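Local coordinates for integron cassette protein (Vibrio cholerae, PDB 3FY6) that is of unknown function but is encoded by a mobile integron gene cassette and forms a two-subunit assembly of sheet-and-helix chains, at residues V12-H24 / T99-T113. Residues are numbered along the deposited sequence; the frame is centred on the assembly and turned at random.
Sequences VNLNIYSPRWGRH and TRELELVAQWVNKVT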
ATOM      1  N   VAL A  12      -6.069  -2.777 -21.610  1.00 21.76           N
ATOM      2  CA  VAL A  12      -5.482  -3.883 -20.884  1.00 19.74           C
ATOM      3  C   VAL A  12      -6.491  -4.367 -19.840  1.00 22.57           C
ATOM      4  O   VAL A  12      -6.996  -3.576 -19.052  1.00 18.64           O
ATOM      5  CB  VAL A  12      -4.175  -3.441 -20.191  1.00 18.78           C
ATOM      6  CG1 VAL A  12      -3.492  -4.625 -19.538  1.00 15.64           C
ATOM      7  CG2 VAL A  12      -3.243  -2.781 -21.207  1.00 19.99           C
ATOM      8  N   ASN A  13      -6.802  -5.658 -19.851  1.00 14.01           N
ATOM      9  CA  ASN A  13      -7.686  -6.221 -18.845  1.00 21.72           C
ATOM     10  C   ASN A  13      -6.862  -6.878 -17.749  1.00 19.69           C
ATOM     11  O   ASN A  13      -6.087  -7.781 -18.015  1.00 18.76           O
ATOM     12  CB  ASN A  13      -8.664  -7.225 -19.471  1.00 25.28           C
ATOM     13  CG  ASN A  13      -9.858  -6.543 -20.129  1.00 27.81           C
ATOM     14  OD1 ASN A  13      -9.744  -5.441 -20.654  1.00 30.52           O
ATOM     15  ND2 ASN A  13     -11.012  -7.195 -20.083  1.00 28.79           N
ATOM     16  N   LEU A  14      -7.029  -6.411 -16.518  1.00 15.69           N
ATOM     17  CA  LEU A  14      -6.241  -6.920 -15.400  1.00 19.81           C
ATOM     18  C   LEU A  14      -7.129  -7.701 -14.428  1.00 22.30           C
ATOM     19  O   LEU A  14      -8.278  -7.344 -14.212  1.00 21.16           O
ATOM     20  CB  LEU A  14      -5.550  -5.758 -14.678  1.00 18.48           C
ATOM     21  CG  LEU A  14      -4.546  -4.956 -15.514  1.00 19.46           C
ATOM     22  CD1 LEU A  14      -4.017  -3.765 -14.723  1.00 19.51           C
ATOM     23  CD2 LEU A  14      -3.397  -5.855 -15.962  1.00 17.75           C
ATOM     24  N   ASN A  15      -6.593  -8.765 -13.840  1.00 17.26           N
ATOM     25  CA  ASN A  15      -7.399  -9.635 -12.995  1.00 15.51           C
ATOM     26  C   ASN A  15      -6.988  -9.530 -11.529  1.00 18.96           C
ATOM     27  O   ASN A  15      -5.939 -10.040 -11.129  1.00 13.95           O
ATOM     28  CB  ASN A  15      -7.299 -11.078 -13.485  1.00 16.41           C
ATOM     29  CG  ASN A  15      -7.509 -11.195 -14.993  1.00 24.47           C
ATOM     30  OD1 ASN A  15      -6.651 -11.698 -15.713  1.00 36.09           O
ATOM     31  ND2 ASN A  15      -8.642 -10.706 -15.471  1.00 23.09           N
ATOM     32  N   ILE A  16      -7.814  -8.860 -10.736  1.00 12.55           N
ATOM     33  CA  ILE A  16      -7.468  -8.593  -9.341  1.00 18.41           C
ATOM     34  C   ILE A  16      -8.328  -9.420  -8.386  1.00 17.93           C
ATOM     35  O   ILE A  16      -9.550  -9.288  -8.372  1.00 17.63           O
ATOM     36  CB  ILE A  16      -7.653  -7.098  -9.006  1.00 15.72           C
ATOM     37  CG1 ILE A  16      -6.848  -6.226  -9.985  1.00 20.83           C
ATOM     38  CG2 ILE A  16      -7.261  -6.819  -7.549  1.00 17.27           C
ATOM     39  CD1 ILE A  16      -5.346  -6.267  -9.753  1.00 17.21           C
ATOM     40  N   TYR A  17      -7.695 -10.255  -7.569  1.00 15.84           N
ATOM     41  CA  TYR A  17      -8.460 -11.115  -6.670  1.00 18.95           C
ATOM     42  C   TYR A  17      -9.110 -10.328  -5.542  1.00 19.70           C
ATOM     43  O   TYR A  17      -8.447  -9.555  -4.852  1.00 17.88           O
ATOM     44  CB  TYR A  17      -7.616 -12.253  -6.092  1.00 15.91           C
ATOM     45  CG  TYR A  17      -8.471 -13.176  -5.262  1.00 18.52           C
ATOM     46  CD1 TYR A  17      -9.255 -14.156  -5.869  1.00 14.63           C
ATOM     47  CD2 TYR A  17      -8.548 -13.032  -3.879  1.00 15.65           C
ATOM     48  CE1 TYR A  17     -10.076 -14.984  -5.122  1.00 18.86           C
ATOM     49  CE2 TYR A  17      -9.372 -13.866  -3.109  1.00 19.13           C
ATOM     50  CZ  TYR A  17     -10.128 -14.835  -3.744  1.00 17.53           C
ATOM     51  OH  TYR A  17     -10.936 -15.658  -3.007  1.00 23.26           O
ATOM     52  N   SER A  18     -10.409 -10.541  -5.355  1.00 16.86           N
ATOM     53  CA  SER A  18     -11.183  -9.851  -4.331  1.00 14.31           C
ATOM     54  C   SER A  18     -11.787 -10.831  -3.334  1.00 21.65           C
ATOM     55  O   SER A  18     -12.655 -11.626  -3.691  1.00 21.84           O
ATOM     56  CB  SER A  18     -12.321  -9.055  -4.973  1.00 19.99           C
ATOM     57  OG  SER A  18     -13.310  -8.727  -4.000  1.00 22.09           O
ATOM     58  N   PRO A  19     -11.353 -10.757  -2.074  1.00 22.68           N
ATOM     59  CA  PRO A  19     -11.909 -11.607  -1.017  1.00 19.63           C
ATOM     60  C   PRO A  19     -13.380 -11.287  -0.788  1.00 25.31           C
ATOM     61  O   PRO A  19     -14.113 -12.099  -0.235  1.00 22.74           O
ATOM     62  CB  PRO A  19     -11.103 -11.208   0.223  1.00 21.82           C
ATOM     63  CG  PRO A  19      -9.859 -10.570  -0.309  1.00 28.22           C
ATOM     64  CD  PRO A  19     -10.268  -9.893  -1.582  1.00 25.61           C
ATOM     65  N   ARG A  20     -13.802 -10.101  -1.207  1.00 26.10           N
ATOM     66  CA  ARG A  20     -15.179  -9.686  -1.009  1.00 27.06           C
ATOM     67  C   ARG A  20     -16.127 -10.421  -1.965  1.00 28.20           C
ATOM     68  O   ARG A  20     -17.275 -10.700  -1.617  1.00 26.71           O
ATOM     69  CB  ARG A  20     -15.318  -8.171  -1.175  1.00 26.64           C
ATOM     70  CG  ARG A  20     -16.747  -7.674  -0.962  1.00 34.42           C
ATOM     71  CD  ARG A  20     -16.862  -6.156  -1.045  1.00 38.37           C
ATOM     72  NE  ARG A  20     -18.215  -5.718  -0.706  1.00 46.61           N
ATOM     73  CZ  ARG A  20     -18.764  -4.575  -1.111  1.00 55.29           C
ATOM     74  NH1 ARG A  20     -18.081  -3.742  -1.883  1.00 56.75           N
ATOM     75  NH2 ARG A  20     -20.006  -4.271  -0.749  1.00 53.60           N
ATOM     76  N   TRP A  21     -15.639 -10.747  -3.157  1.00 21.03           N
ATOM     77  CA  TRP A  21     -16.450 -11.452  -4.147  1.00 22.21           C
ATOM     78  C   TRP A  21     -15.960 -12.867  -4.440  1.00 23.28           C
ATOM     79  O   TRP A  21     -16.553 -13.566  -5.251  1.00 20.29           O
ATOM     80  CB  TRP A  21     -16.535 -10.634  -5.440  1.00 25.89           C
ATOM     81  CG  TRP A  21     -16.969  -9.236  -5.161  1.00 28.91           C
ATOM     82  CD1 TRP A  21     -16.206  -8.109  -5.231  1.00 25.80           C
ATOM     83  CD2 TRP A  21     -18.264  -8.819  -4.717  1.00 32.31           C
ATOM     84  NE1 TRP A  21     -16.954  -7.010  -4.877  1.00 32.35           N
ATOM     85  CE2 TRP A  21     -18.222  -7.421  -4.559  1.00 35.70           C
ATOM     86  CE3 TRP A  21     -19.464  -9.493  -4.459  1.00 40.94           C
ATOM     87  CZ2 TRP A  21     -19.329  -6.683  -4.142  1.00 49.38           C
ATOM     88  CZ3 TRP A  21     -20.564  -8.759  -4.048  1.00 47.13           C
ATOM     89  CH2 TRP A  21     -20.489  -7.368  -3.892  1.00 47.87           C
ATOM     90  N   GLY A  22     -14.892 -13.296  -3.775  1.00 18.90           N
ATOM     91  CA  GLY A  22     -14.362 -14.631  -3.994  1.00 14.16           C
ATOM     92  C   GLY A  22     -13.997 -14.909  -5.447  1.00 22.95           C
ATOM     93  O   GLY A  22     -14.216 -16.015  -5.943  1.00 21.98           O
ATOM     94  N   ARG A  23     -13.436 -13.912  -6.133  1.00 12.89           N
ATOM     95  CA  ARG A  23     -13.082 -14.058  -7.545  1.00 13.01           C
ATOM     96  C   ARG A  23     -12.129 -12.963  -7.985  1.00 20.25           C
ATOM     97  O   ARG A  23     -11.997 -11.936  -7.314  1.00 15.08           O
ATOM     98  CB  ARG A  23     -14.337 -13.978  -8.430  1.00 17.70           C
ATOM     99  CG  ARG A  23     -14.912 -12.564  -8.549  1.00 19.66           C
ATOM    100  CD  ARG A  23     -16.276 -12.533  -9.241  1.00 18.93           C
ATOM    101  NE  ARG A  23     -16.184 -13.004 -10.621  1.00 35.25           N
ATOM    102  CZ  ARG A  23     -15.905 -12.227 -11.665  1.00 44.12           C
ATOM    103  NH1 ARG A  23     -15.690 -10.930 -11.495  1.00 49.12           N
ATOM    104  NH2 ARG A  23     -15.840 -12.749 -12.883  1.00 47.28           N
ATOM    105  N   HIS A  24     -11.484 -13.171  -9.129  1.00 14.32           N
ATOM    106  CA  HIS A  24     -10.695 -12.108  -9.743  1.00 18.85           C
ATOM    107  C   HIS A  24     -11.627 -11.115 -10.426  1.00 24.12           C
ATOM    108  O   HIS A  24     -12.370 -11.477 -11.345  1.00 22.61           O
ATOM    109  CB  HIS A  24      -9.697 -12.688 -10.754  1.00 18.07           C
ATOM    110  CG  HIS A  24      -8.563 -13.421 -10.111  1.00 26.39           C
ATOM    111  ND1 HIS A  24      -8.670 -14.728  -9.683  1.00 27.83           N
ATOM    112  CD2 HIS A  24      -7.307 -13.024  -9.796  1.00 28.67           C
ATOM    113  CE1 HIS A  24      -7.529 -15.104  -9.134  1.00 28.78           C
ATOM    114  NE2 HIS A  24      -6.684 -14.089  -9.191  1.00 29.99           N
ATOM    115  N   THR A  99       1.013  -4.252 -21.739  1.00 18.28           N
ATOM    116  CA  THR A  99       0.144  -5.277 -21.191  1.00 22.54           C
ATOM    117  C   THR A  99       0.838  -6.125 -20.140  1.00 22.12           C
ATOM    118  O   THR A  99       0.320  -6.280 -19.034  1.00 22.20           O
ATOM    119  CB  THR A  99      -0.414  -6.194 -22.290  1.00 22.89           C
ATOM    120  OG1 THR A  99      -1.201  -5.406 -23.187  1.00 21.31           O
ATOM    121  CG2 THR A  99      -1.292  -7.280 -21.679  1.00 19.18           C
ATOM    122  N   ARG A 100       2.000  -6.676 -20.487  1.00 17.27           N
ATOM    123  CA  ARG A 100       2.748  -7.511 -19.544  1.00 21.39           C
ATOM    124  C   ARG A 100       3.220  -6.737 -18.317  1.00 15.89           C
ATOM    125  O   ARG A 100       3.086  -7.218 -17.187  1.00 20.73           O
ATOM    126  CB  ARG A 100       3.930  -8.215 -20.217  1.00 23.38           C
ATOM    127  CG  ARG A 100       3.557  -9.523 -20.877  1.00 42.70           C
ATOM    128  CD  ARG A 100       2.657 -10.378 -19.969  1.00 50.32           C
ATOM    129  NE  ARG A 100       3.338 -10.914 -18.785  1.00 54.17           N
ATOM    130  CZ  ARG A 100       2.773 -11.763 -17.927  1.00 51.54           C
ATOM    131  NH1 ARG A 100       1.525 -12.157 -18.123  1.00 50.20           N
ATOM    132  NH2 ARG A 100       3.444 -12.218 -16.874  1.00 46.61           N
ATOM    133  N   GLU A 101       3.765  -5.541 -18.525  1.00 14.40           N
ATOM    134  CA  GLU A 101       4.232  -4.751 -17.393  1.00 13.02           C
ATOM    135  C   GLU A 101       3.079  -4.468 -16.391  1.00 16.76           C
ATOM    136  O   GLU A 101       3.264  -4.556 -15.175  1.00 12.58           O
ATOM    137  CB  GLU A 101       4.918  -3.466 -17.865  1.00 13.00           C
ATOM    138  CG  GLU A 101       6.190  -3.714 -18.730  1.00 12.46           C
ATOM    139  CD  GLU A 101       7.242  -4.590 -18.038  1.00 18.58           C
ATOM    140  OE1 GLU A 101       7.252  -4.664 -16.800  1.00 19.80           O
ATOM    141  OE2 GLU A 101       8.068  -5.210 -18.734  1.00 30.35           O
ATOM    142  N   LEU A 102       1.889  -4.152 -16.898  1.00 16.57           N
ATOM    143  CA  LEU A 102       0.739  -3.905 -16.029  1.00 15.51           C
ATOM    144  C   LEU A 102       0.257  -5.195 -15.380  1.00 22.18           C
ATOM    145  O   LEU A 102      -0.196  -5.194 -14.234  1.00 18.89           O
ATOM    146  CB  LEU A 102      -0.407  -3.258 -16.804  1.00 12.42           C
ATOM    147  CG  LEU A 102      -0.229  -1.783 -17.163  1.00 19.34           C
ATOM    148  CD1 LEU A 102      -1.428  -1.299 -17.954  1.00 19.66           C
ATOM    149  CD2 LEU A 102      -0.049  -0.946 -15.902  1.00 17.16           C
ATOM    150  N   GLU A 103       0.348  -6.300 -16.115  1.00 15.06           N
ATOM    151  CA  GLU A 103       0.005  -7.593 -15.537  1.00 18.10           C
ATOM    152  C   GLU A 103       0.929  -7.966 -14.382  1.00 22.91           C
ATOM    153  O   GLU A 103       0.504  -8.652 -13.451  1.00 16.15           O
ATOM    154  CB  GLU A 103      -0.011  -8.688 -16.606  1.00 19.60           C
ATOM    155  CG  GLU A 103      -1.229  -8.556 -17.546  1.00 35.32           C
ATOM    156  CD  GLU A 103      -1.279  -9.607 -18.654  1.00 39.51           C
ATOM    157  OE1 GLU A 103      -0.214 -10.139 -19.037  1.00 37.06           O
ATOM    158  OE2 GLU A 103      -2.392  -9.893 -19.151  1.00 41.27           O
ATOM    159  N   LEU A 104       2.186  -7.522 -14.432  1.00 16.74           N
ATOM    160  CA  LEU A 104       3.086  -7.801 -13.323  1.00 16.06           C
ATOM    161  C   LEU A 104       2.668  -6.973 -12.094  1.00 16.01           C
ATOM    162  O   LEU A 104       2.875  -7.391 -10.947  1.00 16.31           O
ATOM    163  CB  LEU A 104       4.560  -7.549 -13.691  1.00 13.64           C
ATOM    164  CG  LEU A 104       5.207  -8.377 -14.811  1.00 15.43           C
ATOM    165  CD1 LEU A 104       6.695  -8.024 -14.939  1.00 16.17           C
ATOM    166  CD2 LEU A 104       5.048  -9.874 -14.560  1.00 20.01           C
ATOM    167  N   VAL A 105       2.083  -5.803 -12.323  1.00 11.04           N
ATOM    168  CA  VAL A 105       1.599  -5.021 -11.192  1.00 15.23           C
ATOM    169  C   VAL A 105       0.375  -5.703 -10.567  1.00 21.13           C
ATOM    170  O   VAL A 105       0.257  -5.793  -9.343  1.00 16.69           O
ATOM    171  CB  VAL A 105       1.250  -3.587 -11.579  1.00 15.44           C
ATOM    172  CG1 VAL A 105       0.701  -2.852 -10.366  1.00 15.15           C
ATOM    173  CG2 VAL A 105       2.486  -2.873 -12.113  1.00 14.03           C
ATOM    174  N   ALA A 106      -0.530  -6.200 -11.411  1.00 16.90           N
ATOM    175  CA  ALA A 106      -1.700  -6.917 -10.909  1.00 15.40           C
ATOM    176  C   ALA A 106      -1.258  -8.140 -10.127  1.00 17.15           C
ATOM    177  O   ALA A 106      -1.796  -8.432  -9.059  1.00 14.88           O
ATOM    178  CB  ALA A 106      -2.640  -7.323 -12.062  1.00 14.99           C
ATOM    179  N   GLN A 107      -0.266  -8.846 -10.664  1.00 14.11           N
ATOM    180  CA  GLN A 107       0.275 -10.032 -10.016  1.00 16.49           C
ATOM    181  C   GLN A 107       0.821  -9.704  -8.625  1.00 20.33           C
ATOM    182  O   GLN A 107       0.635 -10.471  -7.669  1.00 14.12           O
ATOM    183  CB  GLN A 107       1.370 -10.643 -10.891  1.00 22.12           C
ATOM    184  CG  GLN A 107       2.089 -11.845 -10.304  1.00 29.49           C
ATOM    185  CD  GLN A 107       3.240 -12.297 -11.184  1.00 43.77           C
ATOM    186  OE1 GLN A 107       3.190 -12.153 -12.405  1.00 48.62           O
ATOM    187  NE2 GLN A 107       4.288 -12.833 -10.568  1.00 50.61           N
ATOM    188  N   TRP A 108       1.500  -8.564  -8.519  1.00 13.53           N
ATOM    189  CA  TRP A 108       2.018  -8.094  -7.239  1.00 12.23           C
ATOM    190  C   TRP A 108       0.872  -7.839  -6.251  1.00 14.48           C
ATOM    191  O   TRP A 108       0.898  -8.291  -5.103  1.00 13.77           O
ATOM    192  CB  TRP A 108       2.808  -6.801  -7.445  1.00  9.91           C
ATOM    193  CG  TRP A 108       3.498  -6.289  -6.204  1.00 13.27           C
ATOM    194  CD1 TRP A 108       4.004  -7.033  -5.179  1.00 10.13           C
ATOM    195  CD2 TRP A 108       3.814  -4.924  -5.903  1.00 12.40           C
ATOM    196  NE1 TRP A 108       4.604  -6.213  -4.248  1.00 14.78           N
ATOM    197  CE2 TRP A 108       4.494  -4.914  -4.665  1.00 11.01           C
ATOM    198  CE3 TRP A 108       3.572  -3.710  -6.548  1.00 16.56           C
ATOM    199  CZ2 TRP A 108       4.928  -3.739  -4.066  1.00 15.19           C
ATOM    200  CZ3 TRP A 108       4.012  -2.539  -5.951  1.00 17.55           C
ATOM    201  CH2 TRP A 108       4.689  -2.564  -4.731  1.00 15.83           C
ATOM    202  N   VAL A 109      -0.130  -7.096  -6.698  1.00 14.76           N
ATOM    203  CA  VAL A 109      -1.293  -6.842  -5.866  1.00 12.58           C
ATOM    204  C   VAL A 109      -1.887  -8.170  -5.385  1.00 15.53           C
ATOM    205  O   VAL A 109      -2.215  -8.310  -4.207  1.00 15.74           O
ATOM    206  CB  VAL A 109      -2.342  -5.999  -6.603  1.00 14.45           C
ATOM    207  CG1 VAL A 109      -3.638  -5.911  -5.794  1.00 15.84           C
ATOM    208  CG2 VAL A 109      -1.786  -4.601  -6.886  1.00  8.47           C
ATOM    209  N   ASN A 110      -2.008  -9.151  -6.276  1.00 11.84           N
ATOM    210  CA  ASN A 110      -2.573 -10.431  -5.860  1.00 17.48           C
ATOM    211  C   ASN A 110      -1.717 -11.106  -4.782  1.00 15.95           C
ATOM    212  O   ASN A 110      -2.239 -11.682  -3.834  1.00 15.83           O
ATOM    213  CB  ASN A 110      -2.841 -11.360  -7.062  1.00 19.27           C
ATOM    214  CG  ASN A 110      -3.952 -10.834  -7.975  1.00 20.21           C
ATOM    215  OD1 ASN A 110      -3.937 -11.058  -9.193  1.00 14.67           O
ATOM    216  ND2 ASN A 110      -4.900 -10.096  -7.394  1.00 10.31           N
ATOM    217  N   LYS A 111      -0.399 -11.005  -4.901  1.00 16.43           N
ATOM    218  CA  LYS A 111       0.478 -11.587  -3.888  1.00 16.67           C
ATOM    219  C   LYS A 111       0.314 -10.900  -2.522  1.00 13.43           C
ATOM    220  O   LYS A 111       0.369 -11.545  -1.480  1.00 19.44           O
ATOM    221  CB  LYS A 111       1.941 -11.531  -4.340  1.00 17.44           C
ATOM    222  CG  LYS A 111       2.293 -12.563  -5.408  1.00 29.88           C
ATOM    223  CD  LYS A 111       3.762 -12.437  -5.795  1.00 44.84           C
ATOM    224  CE  LYS A 111       4.091 -13.158  -7.099  1.00 48.10           C
ATOM    225  NZ  LYS A 111       5.479 -12.833  -7.560  1.00 48.35           N
ATOM    226  N   VAL A 112       0.131  -9.588  -2.549  1.00 14.04           N
ATOM    227  CA  VAL A 112      -0.087  -8.804  -1.340  1.00 15.28           C
ATOM    228  C   VAL A 112      -1.348  -9.289  -0.622  1.00 20.48           C
ATOM    229  O   VAL A 112      -1.332  -9.572   0.578  1.00 17.09           O
ATOM    230  CB  VAL A 112      -0.211  -7.313  -1.694  1.00 13.63           C
ATOM    231  CG1 VAL A 112      -0.593  -6.478  -0.453  1.00 10.02           C
ATOM    232  CG2 VAL A 112       1.113  -6.819  -2.296  1.00 12.14           C
ATOM    233  N   THR A 113      -2.433  -9.403  -1.381  1.00 17.24           N
ATOM    234  CA  THR A 113      -3.713  -9.862  -0.857  1.00 12.62           C
ATOM    235  C   THR A 113      -3.575 -11.246  -0.232  1.00 16.93           C
ATOM    236  O   THR A 113      -4.020 -11.485   0.892  1.00 23.37           O
ATOM    237  CB  THR A 113      -4.758  -9.906  -1.986  1.00 17.49           C
ATOM    238  OG1 THR A 113      -4.956  -8.577  -2.488  1.00 14.94           O
ATOM    239  CG2 THR A 113      -6.099 -10.483  -1.478  1.00 16.73           C
TER
HETATM  240  O   HOH W   1      -4.558 -10.277 -17.365  1.00 37.25           O
HETATM  241  O   HOH W   2      -4.318  -8.457 -19.902  1.00 42.94           O
HETATM  242  O   HOH W   3      -5.836  -8.907  -4.952  1.00 11.93           O
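Val12, Leu14 and Ile16 of edge strand 12-18 pack on Leu102, Ala106 and Val109 of helix 99-113, which runs almost parallel to the strand (7°) with the segment axes 7.7 Å apart at their closest. At one end Val12 CG2 meets Leu102 CD1 at 4.0 Å. Leu14 crosses Leu102 at about a right angle, its CD2 lying 3.7 Å from the backbone O of Leu102 and also touching Glu103 CG. With CG1 anti to its carbonyl carbon (chi1 -55°), Ile16 brings CD1 to 3.7 Å from Ala106 CB, while its CG2 branch reaches Val109 CG1. Phe81 of helix 77-89 also packs against Leu14. Farther along, Pro19 CG and Thr113 CG2 meet tip to tip, 3.9 Å apart.

Polar contacts border this apolar seam. The Asn110 side-chain amide lies beside the strand backbone between Asn15 O and Tyr17 N, its plane nearly perpendicular (87°) to the His24 ring, whose edge it meets. Two waters lie between Glu103 OE2 and Asn13 O and can bridge them, though each has more acceptors in reach than protons to give. Another water donates to Tyr17 O (2.7 Å) and lies 2.6 Å from Thr113 OG1. Glu103 also forms a salt bridge through OE1 with Arg100 NH1, 2.8 Å away. Hydrophobic packing thus joins helix to sheet edge, while waters meet strand backbone groups facing away from strand 23-31 and the Asn110 amide lies against others.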